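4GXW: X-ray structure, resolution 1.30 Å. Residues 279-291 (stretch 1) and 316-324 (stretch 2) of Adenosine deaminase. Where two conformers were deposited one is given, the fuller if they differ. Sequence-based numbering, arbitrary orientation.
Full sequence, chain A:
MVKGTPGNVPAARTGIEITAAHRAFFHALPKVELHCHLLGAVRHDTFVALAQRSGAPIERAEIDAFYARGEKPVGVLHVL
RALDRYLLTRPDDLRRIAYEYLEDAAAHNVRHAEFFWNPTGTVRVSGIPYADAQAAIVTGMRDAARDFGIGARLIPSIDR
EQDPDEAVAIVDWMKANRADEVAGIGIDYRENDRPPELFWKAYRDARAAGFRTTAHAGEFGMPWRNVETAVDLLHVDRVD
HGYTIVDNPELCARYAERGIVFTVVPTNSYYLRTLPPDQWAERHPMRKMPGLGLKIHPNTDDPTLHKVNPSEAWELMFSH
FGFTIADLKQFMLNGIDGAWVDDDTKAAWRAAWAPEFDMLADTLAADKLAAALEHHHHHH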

# COMPACT_ATOMS: atom_id res chain seq x y z
N GLN A 279 -12.26 20.44 -5.25
CA GLN A 279 -13.20 19.54 -4.59
C GLN A 279 -12.59 18.20 -4.18
O GLN A 279 -13.23 17.40 -3.51
CB GLN A 279 -14.43 19.30 -5.47
CG GLN A 279 -15.57 20.29 -5.26
CD GLN A 279 -16.86 19.84 -5.91
OE1 GLN A 279 -16.99 19.86 -7.13
NE2 GLN A 279 -17.81 19.40 -5.09
N TRP A 280 -11.34 17.96 -4.59
CA TRP A 280 -10.69 16.67 -4.34
C TRP A 280 -10.68 16.27 -2.87
O TRP A 280 -11.15 15.18 -2.51
CB TRP A 280 -9.28 16.67 -4.93
CG TRP A 280 -8.45 15.51 -4.48
CD1 TRP A 280 -8.51 14.22 -4.94
CD2 TRP A 280 -7.42 15.53 -3.48
NE1 TRP A 280 -7.59 13.44 -4.28
CE2 TRP A 280 -6.91 14.22 -3.38
CE3 TRP A 280 -6.89 16.53 -2.66
CZ2 TRP A 280 -5.88 13.89 -2.50
CZ3 TRP A 280 -5.88 16.20 -1.78
CH2 TRP A 280 -5.39 14.88 -1.70
N ALA A 281 -10.15 17.13 -2.00
CA ALA A 281 -10.08 16.80 -0.58
C ALA A 281 -11.47 16.66 0.02
O ALA A 281 -11.71 15.81 0.88
CB ALA A 281 -9.28 17.85 0.16
N GLU A 282 -12.39 17.51 -0.42
CA GLU A 282 -13.75 17.52 0.10
C GLU A 282 -14.59 16.30 -0.27
O GLU A 282 -15.38 15.81 0.55
CB GLU A 282 -14.47 18.78 -0.38
CG GLU A 282 -14.00 20.04 0.30
CD GLU A 282 -14.37 20.06 1.76
OE1 GLU A 282 -15.54 19.74 2.07
OE2 GLU A 282 -13.50 20.38 2.59
N ARG A 283 -14.41 15.81 -1.49
CA ARG A 283 -15.31 14.79 -2.04
C ARG A 283 -14.72 13.39 -2.13
O ARG A 283 -15.40 12.45 -2.54
CB ARG A 283 -15.82 15.21 -3.42
CG ARG A 283 -16.78 16.38 -3.37
CD ARG A 283 -17.93 16.13 -2.39
NE ARG A 283 -18.64 14.88 -2.68
CZ ARG A 283 -19.66 14.79 -3.52
NH1 ARG A 283 -20.11 15.87 -4.15
NH2 ARG A 283 -20.25 13.62 -3.74
N HIS A 284 -13.46 13.25 -1.74
CA HIS A 284 -12.84 11.93 -1.68
C HIS A 284 -13.61 11.05 -0.69
O HIS A 284 -13.77 11.41 0.47
CB HIS A 284 -11.40 12.07 -1.20
CG HIS A 284 -10.53 10.92 -1.57
ND1 HIS A 284 -10.84 9.61 -1.28
CD2 HIS A 284 -9.33 10.89 -2.20
CE1 HIS A 284 -9.87 8.83 -1.72
NE2 HIS A 284 -8.95 9.58 -2.28
N PRO A 285 -14.09 9.88 -1.15
CA PRO A 285 -14.87 9.02 -0.25
C PRO A 285 -14.12 8.60 1.01
O PRO A 285 -14.75 8.34 2.03
CB PRO A 285 -15.18 7.79 -1.11
CG PRO A 285 -15.16 8.30 -2.50
CD PRO A 285 -14.10 9.38 -2.54
N MET A 286 -12.79 8.52 0.94
CA MET A 286 -11.98 8.19 2.11
C MET A 286 -12.32 9.09 3.30
O MET A 286 -12.34 8.63 4.44
CB MET A 286 -10.48 8.30 1.77
CG MET A 286 -9.53 8.03 2.93
SD MET A 286 -7.81 8.38 2.52
CE MET A 286 -7.86 10.16 2.34
N ARG A 287 -12.61 10.36 3.02
CA ARG A 287 -12.88 11.33 4.07
C ARG A 287 -14.08 10.91 4.94
O ARG A 287 -14.13 11.23 6.14
CB ARG A 287 -13.12 12.71 3.45
CG ARG A 287 -13.20 13.87 4.44
CD ARG A 287 -13.68 15.14 3.74
NE ARG A 287 -13.55 16.30 4.62
CZ ARG A 287 -12.52 17.12 4.60
NH1 ARG A 287 -12.46 18.15 5.43
NH2 ARG A 287 -11.54 16.92 3.72
N LYS A 288 -15.03 10.21 4.33
CA LYS A 288 -16.28 9.84 4.99
C LYS A 288 -16.23 8.47 5.66
O LYS A 288 -17.13 8.11 6.41
CB LYS A 288 -17.43 9.80 3.98
CG LYS A 288 -17.65 11.05 3.14
CD LYS A 288 -18.62 10.74 2.00
CE LYS A 288 -19.04 11.98 1.23
NZ LYS A 288 -18.02 12.40 0.23
N MET A 289 -15.20 7.68 5.37
CA MET A 289 -15.22 6.28 5.82
C MET A 289 -15.24 6.08 7.35
O MET A 289 -16.04 5.29 7.86
CB MET A 289 -14.12 5.45 5.12
CG MET A 289 -14.41 5.24 3.62
SD MET A 289 -13.02 4.59 2.69
CE MET A 289 -13.11 2.83 3.04
N PRO A 290 -14.39 6.80 8.11
CA PRO A 290 -14.42 6.60 9.56
C PRO A 290 -15.77 7.00 10.20
O PRO A 290 -16.23 6.33 11.13
CB PRO A 290 -13.27 7.50 10.06
CG PRO A 290 -12.31 7.54 8.90
CD PRO A 290 -13.23 7.61 7.69
N GLY A 291 -16.40 8.05 9.69
CA GLY A 291 -17.70 8.47 10.18
C GLY A 291 -18.80 7.45 9.92
O GLY A 291 -19.85 7.48 10.55
N LEU A 316 -1.00 13.99 5.14
CA LEU A 316 -2.15 14.33 4.30
C LEU A 316 -3.49 14.08 4.99
O LEU A 316 -4.44 14.84 4.80
CB LEU A 316 -2.10 13.58 2.97
CG LEU A 316 -1.03 14.04 1.98
CD1 LEU A 316 -1.03 13.14 0.75
CD2 LEU A 316 -1.24 15.50 1.58
N MET A 317 -3.57 13.02 5.78
CA MET A 317 -4.80 12.73 6.51
C MET A 317 -5.19 13.89 7.43
O MET A 317 -6.37 14.24 7.55
CB MET A 317 -4.65 11.44 7.32
CG MET A 317 -4.25 10.24 6.50
SD MET A 317 -5.45 9.75 5.24
CE MET A 317 -6.66 8.89 6.23
N PHE A 318 -4.18 14.49 8.05
CA PHE A 318 -4.33 15.63 8.94
C PHE A 318 -4.48 16.96 8.18
O PHE A 318 -5.33 17.78 8.51
CB PHE A 318 -3.13 15.67 9.89
CG PHE A 318 -3.15 16.80 10.89
CD1 PHE A 318 -3.74 16.63 12.13
CD2 PHE A 318 -2.54 18.01 10.60
CE1 PHE A 318 -3.75 17.67 13.06
CE2 PHE A 318 -2.54 19.05 11.52
CZ PHE A 318 -3.15 18.87 12.75
N SER A 319 -3.64 17.18 7.17
CA SER A 319 -3.60 18.49 6.53
C SER A 319 -4.76 18.73 5.56
O SER A 319 -5.19 19.86 5.39
CB SER A 319 -2.28 18.69 5.78
OG SER A 319 -2.14 17.73 4.75
N HIS A 320 -5.22 17.67 4.91
CA HIS A 320 -6.22 17.81 3.84
C HIS A 320 -7.56 17.16 4.14
O HIS A 320 -8.60 17.65 3.67
CB HIS A 320 -5.69 17.24 2.52
CG HIS A 320 -4.63 18.08 1.87
ND1 HIS A 320 -3.38 18.26 2.40
CD2 HIS A 320 -4.65 18.77 0.70
CE1 HIS A 320 -2.67 19.03 1.60
NE2 HIS A 320 -3.41 19.35 0.56
N PHE A 321 -7.57 16.09 4.92
CA PHE A 321 -8.78 15.29 5.05
C PHE A 321 -9.53 15.45 6.37
O PHE A 321 -10.49 14.72 6.64
CB PHE A 321 -8.50 13.83 4.68
CG PHE A 321 -8.17 13.66 3.23
CD1 PHE A 321 -9.17 13.70 2.28
CD2 PHE A 321 -6.85 13.52 2.80
CE1 PHE A 321 -8.89 13.57 0.94
CE2 PHE A 321 -6.56 13.39 1.46
CZ PHE A 321 -7.58 13.41 0.52
N GLY A 322 -9.11 16.43 7.17
CA GLY A 322 -9.83 16.81 8.37
C GLY A 322 -9.73 15.86 9.54
O GLY A 322 -10.51 15.97 10.49
N PHE A 323 -8.77 14.95 9.51
CA PHE A 323 -8.64 14.01 10.61
C PHE A 323 -7.78 14.59 11.72
O PHE A 323 -6.74 15.19 11.46
CB PHE A 323 -8.11 12.67 10.12
CG PHE A 323 -9.06 11.97 9.19
CD1 PHE A 323 -10.33 11.62 9.63
CD2 PHE A 323 -8.71 11.70 7.88
CE1 PHE A 323 -11.23 10.98 8.78
CE2 PHE A 323 -9.59 11.06 7.02
CZ PHE A 323 -10.86 10.70 7.48
N THR A 324 -8.23 14.41 12.96
CA THR A 324 -7.53 14.96 14.11
C THR A 324 -6.41 14.05 14.58
O THR A 324 -6.29 12.90 14.14
CB THR A 324 -8.48 15.12 15.29
OG1 THR A 324 -8.96 13.83 15.68
CG2 THR A 324 -9.66 16.03 14.91
O HOH W 1 -12.94 13.66 7.81
O HOH W 2 -10.67 19.90 5.33

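The contact buries 548 Å² over both sides, and most of the evidence for its character lies around one ring. Phe 321 gives up 126 Å² to stretch 1, more than any other residue here. Its CA-to-CB bond points sideways, but with chi1 at -67° (m) the ring comes nearer to stretch 1, where its most specific contacts are two edge-to-face pairs and one CH-pi contact.

The edge of Phe 321 is directed at the face of the Trp 280 six-membered ring, with planes at 71°, centroids 5.0 Å apart and Phe 321 CZ 3.4 Å from Trp 280 CH2. The same ring makes an offset edge-to-face pair with His 284, at 86° and 5.5 Å between centroids. The CH-pi contact is with Met 286: its CE sits 3.4 Å from the centroid of the Phe 321 ring and 7° off its normal, so the methyl lies squarely over the face. The t, t chi1 and chi2 of Met 286 extend the chain far enough to place it there, and Met 286 CE also lies 3.8 Å from Met 317 SD. A long, unbranched, apolar side chain suits this buried position.

Ala 281 and Pro 290 add further apolar contacts, Ala 281 CB lying 4.4 Å from Phe 321 CE1 and Pro 290 CG 3.6 Å from Phe 323 CE1. The CA atom of Ala 281 and the CA atom of His 320 are 6.0 Å apart, and the short side chain of Ala 281 fits there with its CB 3.6 Å from His 320 O. Arg 287 O makes a similar van der Waals approach, 3.6 Å from Phe 323 CZ.

Direct hydrogen bonding across the contact rests on Arg 287. Its side chain is extended, with chi1 to chi3 all t, and Arg 287 NH2 donates to His 320 O at 3.0 Å (N-H...O angle 144°). Arg 287 NH2 also donates to Ala 281 O within its own stretch, at 3.1 Å and 138°, so one nitrogen links carbonyls from both stretches. The His 320 oxygen lies near the guanidinium plane, whereas Phe 321 C and Gly 322 N lie over one face. Gly 322 has a phi of 75°, which by itself favours glycine; an ideal CB on Gly 322 would also fall a tight 3.1 Å from Arg 287 NH1.

Water extends the polar contact. Water 1 donates to Arg 287 O (3.2 Å from its oxygen) and to Phe 321 O (2.9 Å), bridging two backbones. Water 2 accepts from Arg 287 NH1 at 2.5 Å and donates a weak bond to His 320 O at 3.5 Å.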